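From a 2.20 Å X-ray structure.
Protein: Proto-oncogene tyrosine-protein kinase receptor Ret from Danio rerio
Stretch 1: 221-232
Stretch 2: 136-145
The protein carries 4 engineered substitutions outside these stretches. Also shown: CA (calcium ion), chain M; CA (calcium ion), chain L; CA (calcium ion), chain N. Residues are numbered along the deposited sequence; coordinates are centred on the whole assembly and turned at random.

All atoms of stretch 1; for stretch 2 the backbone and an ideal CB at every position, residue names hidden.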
# COMPACT_ATOMS: atom_id res chain seq x y z
N SER A 221 -10.56 46.01 19.94
CA SER A 221 -10.12 44.63 20.07
C SER A 221 -9.01 44.33 19.06
O SER A 221 -9.17 44.59 17.87
CB SER A 221 -11.31 43.70 19.82
OG SER A 221 -10.98 42.38 20.15
N LEU A 222 -7.88 43.79 19.53
CA LEU A 222 -6.88 43.30 18.60
C LEU A 222 -6.23 42.04 19.18
O LEU A 222 -6.58 41.57 20.26
CB LEU A 222 -5.85 44.38 18.27
CG LEU A 222 -4.85 44.77 19.36
CD1 LEU A 222 -3.67 45.53 18.76
CD2 LEU A 222 -5.58 45.60 20.42
N HIS A 223 -5.28 41.48 18.43
CA HIS A 223 -4.59 40.30 18.94
C HIS A 223 -3.18 40.26 18.39
O HIS A 223 -2.89 40.81 17.32
CB HIS A 223 -5.34 39.01 18.60
CG HIS A 223 -5.34 38.67 17.15
ND1 HIS A 223 -4.26 38.07 16.53
CD2 HIS A 223 -6.29 38.79 16.20
CE1 HIS A 223 -4.55 37.85 15.26
NE2 HIS A 223 -5.77 38.29 15.03
N VAL A 224 -2.30 39.59 19.13
CA VAL A 224 -0.88 39.49 18.80
C VAL A 224 -0.60 38.04 18.40
O VAL A 224 -0.97 37.11 19.14
CB VAL A 224 0.01 39.94 19.97
CG1 VAL A 224 1.49 39.80 19.62
CG2 VAL A 224 -0.34 41.41 20.47
N ASN A 225 0.01 37.84 17.24
CA ASN A 225 0.37 36.50 16.81
C ASN A 225 1.72 36.13 17.40
O ASN A 225 2.60 36.98 17.51
CB ASN A 225 0.42 36.40 15.28
CG ASN A 225 -0.96 36.62 14.62
OD1 ASN A 225 -1.86 35.80 14.75
ND2 ASN A 225 -1.09 37.72 13.89
N ILE A 226 1.87 34.88 17.86
CA ILE A 226 3.12 34.40 18.44
C ILE A 226 3.77 33.44 17.45
O ILE A 226 3.21 32.38 17.12
CB ILE A 226 2.93 33.71 19.80
CG1 ILE A 226 2.13 34.58 20.80
CG2 ILE A 226 4.31 33.34 20.38
CD1 ILE A 226 2.73 35.96 21.15
N TYR A 227 4.96 33.81 16.97
CA TYR A 227 5.72 32.97 16.06
C TYR A 227 6.56 31.95 16.81
O TYR A 227 7.02 32.18 17.93
CB TYR A 227 6.63 33.82 15.17
CG TYR A 227 5.89 34.59 14.11
CD1 TYR A 227 4.51 34.50 13.98
CD2 TYR A 227 6.58 35.38 13.21
CE1 TYR A 227 3.83 35.22 12.99
CE2 TYR A 227 5.93 36.09 12.23
CZ TYR A 227 4.56 36.01 12.12
OH TYR A 227 3.95 36.75 11.13
N ASP A 228 6.77 30.82 16.16
CA ASP A 228 7.38 29.65 16.76
C ASP A 228 8.87 29.66 16.50
O ASP A 228 9.34 30.13 15.46
CB ASP A 228 6.76 28.38 16.17
CG ASP A 228 7.19 27.14 16.86
OD1 ASP A 228 6.91 27.01 18.05
OD2 ASP A 228 7.78 26.26 16.21
N GLU A 229 9.62 29.11 17.43
CA GLU A 229 11.01 28.78 17.16
C GLU A 229 11.23 27.32 17.55
O GLU A 229 10.39 26.69 18.18
CB GLU A 229 11.96 29.72 17.90
CG GLU A 229 12.12 29.44 19.34
CD GLU A 229 13.20 30.31 19.97
OE1 GLU A 229 13.72 31.19 19.25
OE2 GLU A 229 13.53 30.13 21.17
N ASP A 230 12.37 26.78 17.13
CA ASP A 230 12.68 25.36 17.33
C ASP A 230 13.24 25.23 18.74
O ASP A 230 14.43 25.42 18.99
CB ASP A 230 13.65 24.87 16.25
CG ASP A 230 14.02 23.38 16.39
OD1 ASP A 230 13.47 22.65 17.24
OD2 ASP A 230 14.88 22.94 15.61
N ASP A 231 12.36 24.94 19.70
CA ASP A 231 12.77 24.85 21.10
C ASP A 231 12.26 23.57 21.75
O ASP A 231 12.16 23.51 22.98
CB ASP A 231 12.32 26.10 21.88
CG ASP A 231 10.78 26.22 22.01
OD1 ASP A 231 10.04 25.39 21.44
OD2 ASP A 231 10.31 27.15 22.70
N ASN A 232 11.94 22.56 20.95
CA ASN A 232 11.52 21.26 21.45
C ASN A 232 12.24 20.18 20.67
O ASN A 232 12.28 20.22 19.44
CB ASN A 232 10.01 21.08 21.35
CG ASN A 232 9.25 22.00 22.29
OD1 ASN A 232 8.98 21.64 23.44
ND2 ASN A 232 8.90 23.19 21.81
N UNK A 136 -3.80 46.66 12.12
CA UNK A 136 -3.02 45.47 11.78
C UNK A 136 -2.51 44.79 13.05
O UNK A 136 -2.12 45.46 14.02
CB UNK A 136 -1.85 45.84 10.87
N UNK A 137 -2.49 43.46 13.05
CA UNK A 137 -2.17 42.72 14.28
C UNK A 137 -0.67 42.44 14.37
O UNK A 137 -0.09 41.87 13.44
CB UNK A 137 -2.95 41.41 14.33
N UNK A 138 -0.00 42.83 15.44
CA UNK A 138 1.45 42.64 15.49
C UNK A 138 1.79 41.17 15.70
O UNK A 138 0.92 40.32 15.93
CB UNK A 138 2.07 43.49 16.60
N UNK A 139 3.07 40.86 15.54
CA UNK A 139 3.53 39.51 15.81
C UNK A 139 4.84 39.62 16.55
O UNK A 139 5.61 40.55 16.30
CB UNK A 139 3.68 38.69 14.53
N UNK A 140 5.07 38.70 17.48
CA UNK A 140 6.38 38.55 18.09
C UNK A 140 6.72 37.06 18.06
O UNK A 140 5.85 36.21 17.86
CB UNK A 140 6.41 39.11 19.51
N UNK A 141 7.99 36.76 18.26
CA UNK A 141 8.41 35.38 18.35
C UNK A 141 8.52 34.98 19.81
O UNK A 141 8.83 35.81 20.67
CB UNK A 141 9.74 35.16 17.62
N UNK A 142 8.24 33.71 20.09
CA UNK A 142 8.36 33.19 21.45
C UNK A 142 9.81 33.31 21.93
O UNK A 142 10.74 33.52 21.15
CB UNK A 142 7.89 31.73 21.51
N UNK A 143 9.99 33.24 23.25
CA UNK A 143 11.33 33.18 23.89
C UNK A 143 12.20 34.40 23.56
O UNK A 143 13.41 34.27 23.32
CB UNK A 143 12.06 31.91 23.45
N UNK A 144 11.60 35.58 23.53
CA UNK A 144 12.30 36.80 23.15
C UNK A 144 12.17 37.85 24.24
O UNK A 144 11.23 37.84 25.04
CB UNK A 144 11.76 37.34 21.82
N UNK A 145 13.08 38.82 24.18
CA UNK A 145 13.17 39.89 25.16
C UNK A 145 11.95 40.81 25.11
O UNK A 145 11.57 41.30 24.03
CB UNK A 145 14.45 40.70 24.93
CA CA M . 8.55 26.19 19.66
CA CA L . 8.17 27.23 23.41
CA CA N . 11.92 20.91 17.32

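Position 136 points its CB away from stretch 1, and nothing of that stretch lies within 5.5 Å. The contact sets no preference. The residue is Ser136.

Position 137 points toward stretch 1. Its ideal CB is a tight 3.0 Å from O of His223, and the free backbone N of His223 and its imidazole are nearby. A short polar side chain with an acceptor would suit. It is Asn137. Its OD1 accepts a hydrogen bond from N of His223 (3.2 Å), extending the strand ladder with a side chain. Its CB lies over the face of the His223 ring. Water 1 links Asn137 O to Asn225 ND2.

Position 138 has phi -73°, which proline can adopt, and its nitrogen makes no bond to stretch 1. The CB points sideways, 4.8 Å from Val224 CG1, so small or medium apolar side chains fit. It is Pro138. Its CG meets Val224 CG2 at 3.9 Å, and its O accepts from N of Asn225 (2.9 Å).

Position 139 is a strand residue paired in parallel with Asn225. Its CB lies on the sheet face of Asn225 and Tyr227, 3.7 Å from Tyr227 CZ. A flat ring could lie against the tyrosine; an aliphatic chain would also serve. It is His139, with chi1 in p. The rings form an offset stack, centroids 4.5 Å apart and planes at 8°.

Position 140 pairs with Ile226 and turns to the other face, where its CB is 5.0 Å from Val224 CG1 and 5.1 Å from Ile226 CD1. An apolar, probably branched, side chain is expected. It is Ile140. Its CG1 packs 3.7 Å from Ile226 CD1 and 4.1 Å from Val224 CG1. Its backbone N donates to Asn225 O (3.0 Å), and its O accepts from Tyr227 N (2.7 Å).

Position 141 pairs with Tyr227 and returns to the tyrosine face. Its CB is 4.0 Å from Tyr227 O. Threonine, valine or serine would all be plausible. It is Thr141; its OG1 comes 3.6 Å from Tyr227 CB.

Position 142 points toward stretch 1, with calcium ions M and L beyond and N of Glu229 free to donate. An acid long enough to reach both ions is strongly favoured. It is Glu142. Its OE2 binds calcium M at 2.4 Å and its OE1 binds calcium L at 2.3 Å. The same OE2 accepts from Glu229 N (2.8 Å). Asp231 also binds both ions.

Position 143 has phi/psi of 59/40, a left-handed conformation that favours glycine, asparagine or aspartate. Carboxylates of Glu229 and Asp231 lie ahead, which argues for a donor. It is Asn143. Its ND2 donates to Glu229 OE2 (2.7 Å) and Asp231 OD2 (2.8 Å).

Position 144 has its CB sideways and beyond 5.5 Å of stretch 1. Only a long side chain could reach the Glu229 carboxylate, and a basic one would pair with it. It is Arg144. Its NH1 makes a salt bridge to Glu229 OE1 (2.7 Å).

Position 145 is out of reach and unconstrained by stretch 1. It is Glu145.

Stretch 2 136-145: SNPHITENRE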
# COMPACT_ATOMS: atom_id res chain seq x y z
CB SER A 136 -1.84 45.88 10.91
OG SER A 136 -1.09 46.90 11.57
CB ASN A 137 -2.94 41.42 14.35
CG ASN A 137 -4.42 41.63 14.58
OD1 ASN A 137 -4.84 42.47 15.41
ND2 ASN A 137 -5.23 40.86 13.86
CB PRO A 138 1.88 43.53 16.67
CG PRO A 138 0.66 43.69 17.50
CD PRO A 138 -0.52 43.60 16.58
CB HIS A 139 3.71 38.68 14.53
CG HIS A 139 4.64 39.31 13.53
ND1 HIS A 139 6.01 39.23 13.63
CD2 HIS A 139 4.39 40.04 12.42
CE1 HIS A 139 6.57 39.88 12.62
NE2 HIS A 139 5.60 40.38 11.87
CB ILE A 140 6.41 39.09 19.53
CG1 ILE A 140 5.27 38.45 20.32
CG2 ILE A 140 6.18 40.57 19.55
CD1 ILE A 140 5.28 38.80 21.78
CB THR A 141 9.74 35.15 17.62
OG1 THR A 141 9.59 35.57 16.26
CG2 THR A 141 10.15 33.65 17.64
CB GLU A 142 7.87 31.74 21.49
CG GLU A 142 8.70 30.79 20.65
CD GLU A 142 8.45 29.33 20.94
OE1 GLU A 142 7.87 28.98 21.99
OE2 GLU A 142 8.84 28.52 20.08
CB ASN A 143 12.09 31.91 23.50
CG ASN A 143 11.32 30.65 23.78
OD1 ASN A 143 10.53 30.58 24.72
ND2 ASN A 143 11.53 29.63 22.95
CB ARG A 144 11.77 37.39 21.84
CG ARG A 144 12.10 36.60 20.61
CD ARG A 144 13.58 36.58 20.36
NE ARG A 144 13.87 35.94 19.08
CZ ARG A 144 14.07 34.64 18.93
NH1 ARG A 144 14.04 33.81 19.96
NH2 ARG A 144 14.32 34.15 17.71
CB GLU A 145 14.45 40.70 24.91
CG GLU A 145 14.37 42.18 25.31
CD GLU A 145 15.64 42.66 26.02
OE1 GLU A 145 16.23 41.85 26.77
OE2 GLU A 145 16.03 43.83 25.84
O HOH W 1 0.77 39.05 12.50
O HOH W 2 8.51 25.33 24.73
O HOH W 3 9.05 28.76 24.93
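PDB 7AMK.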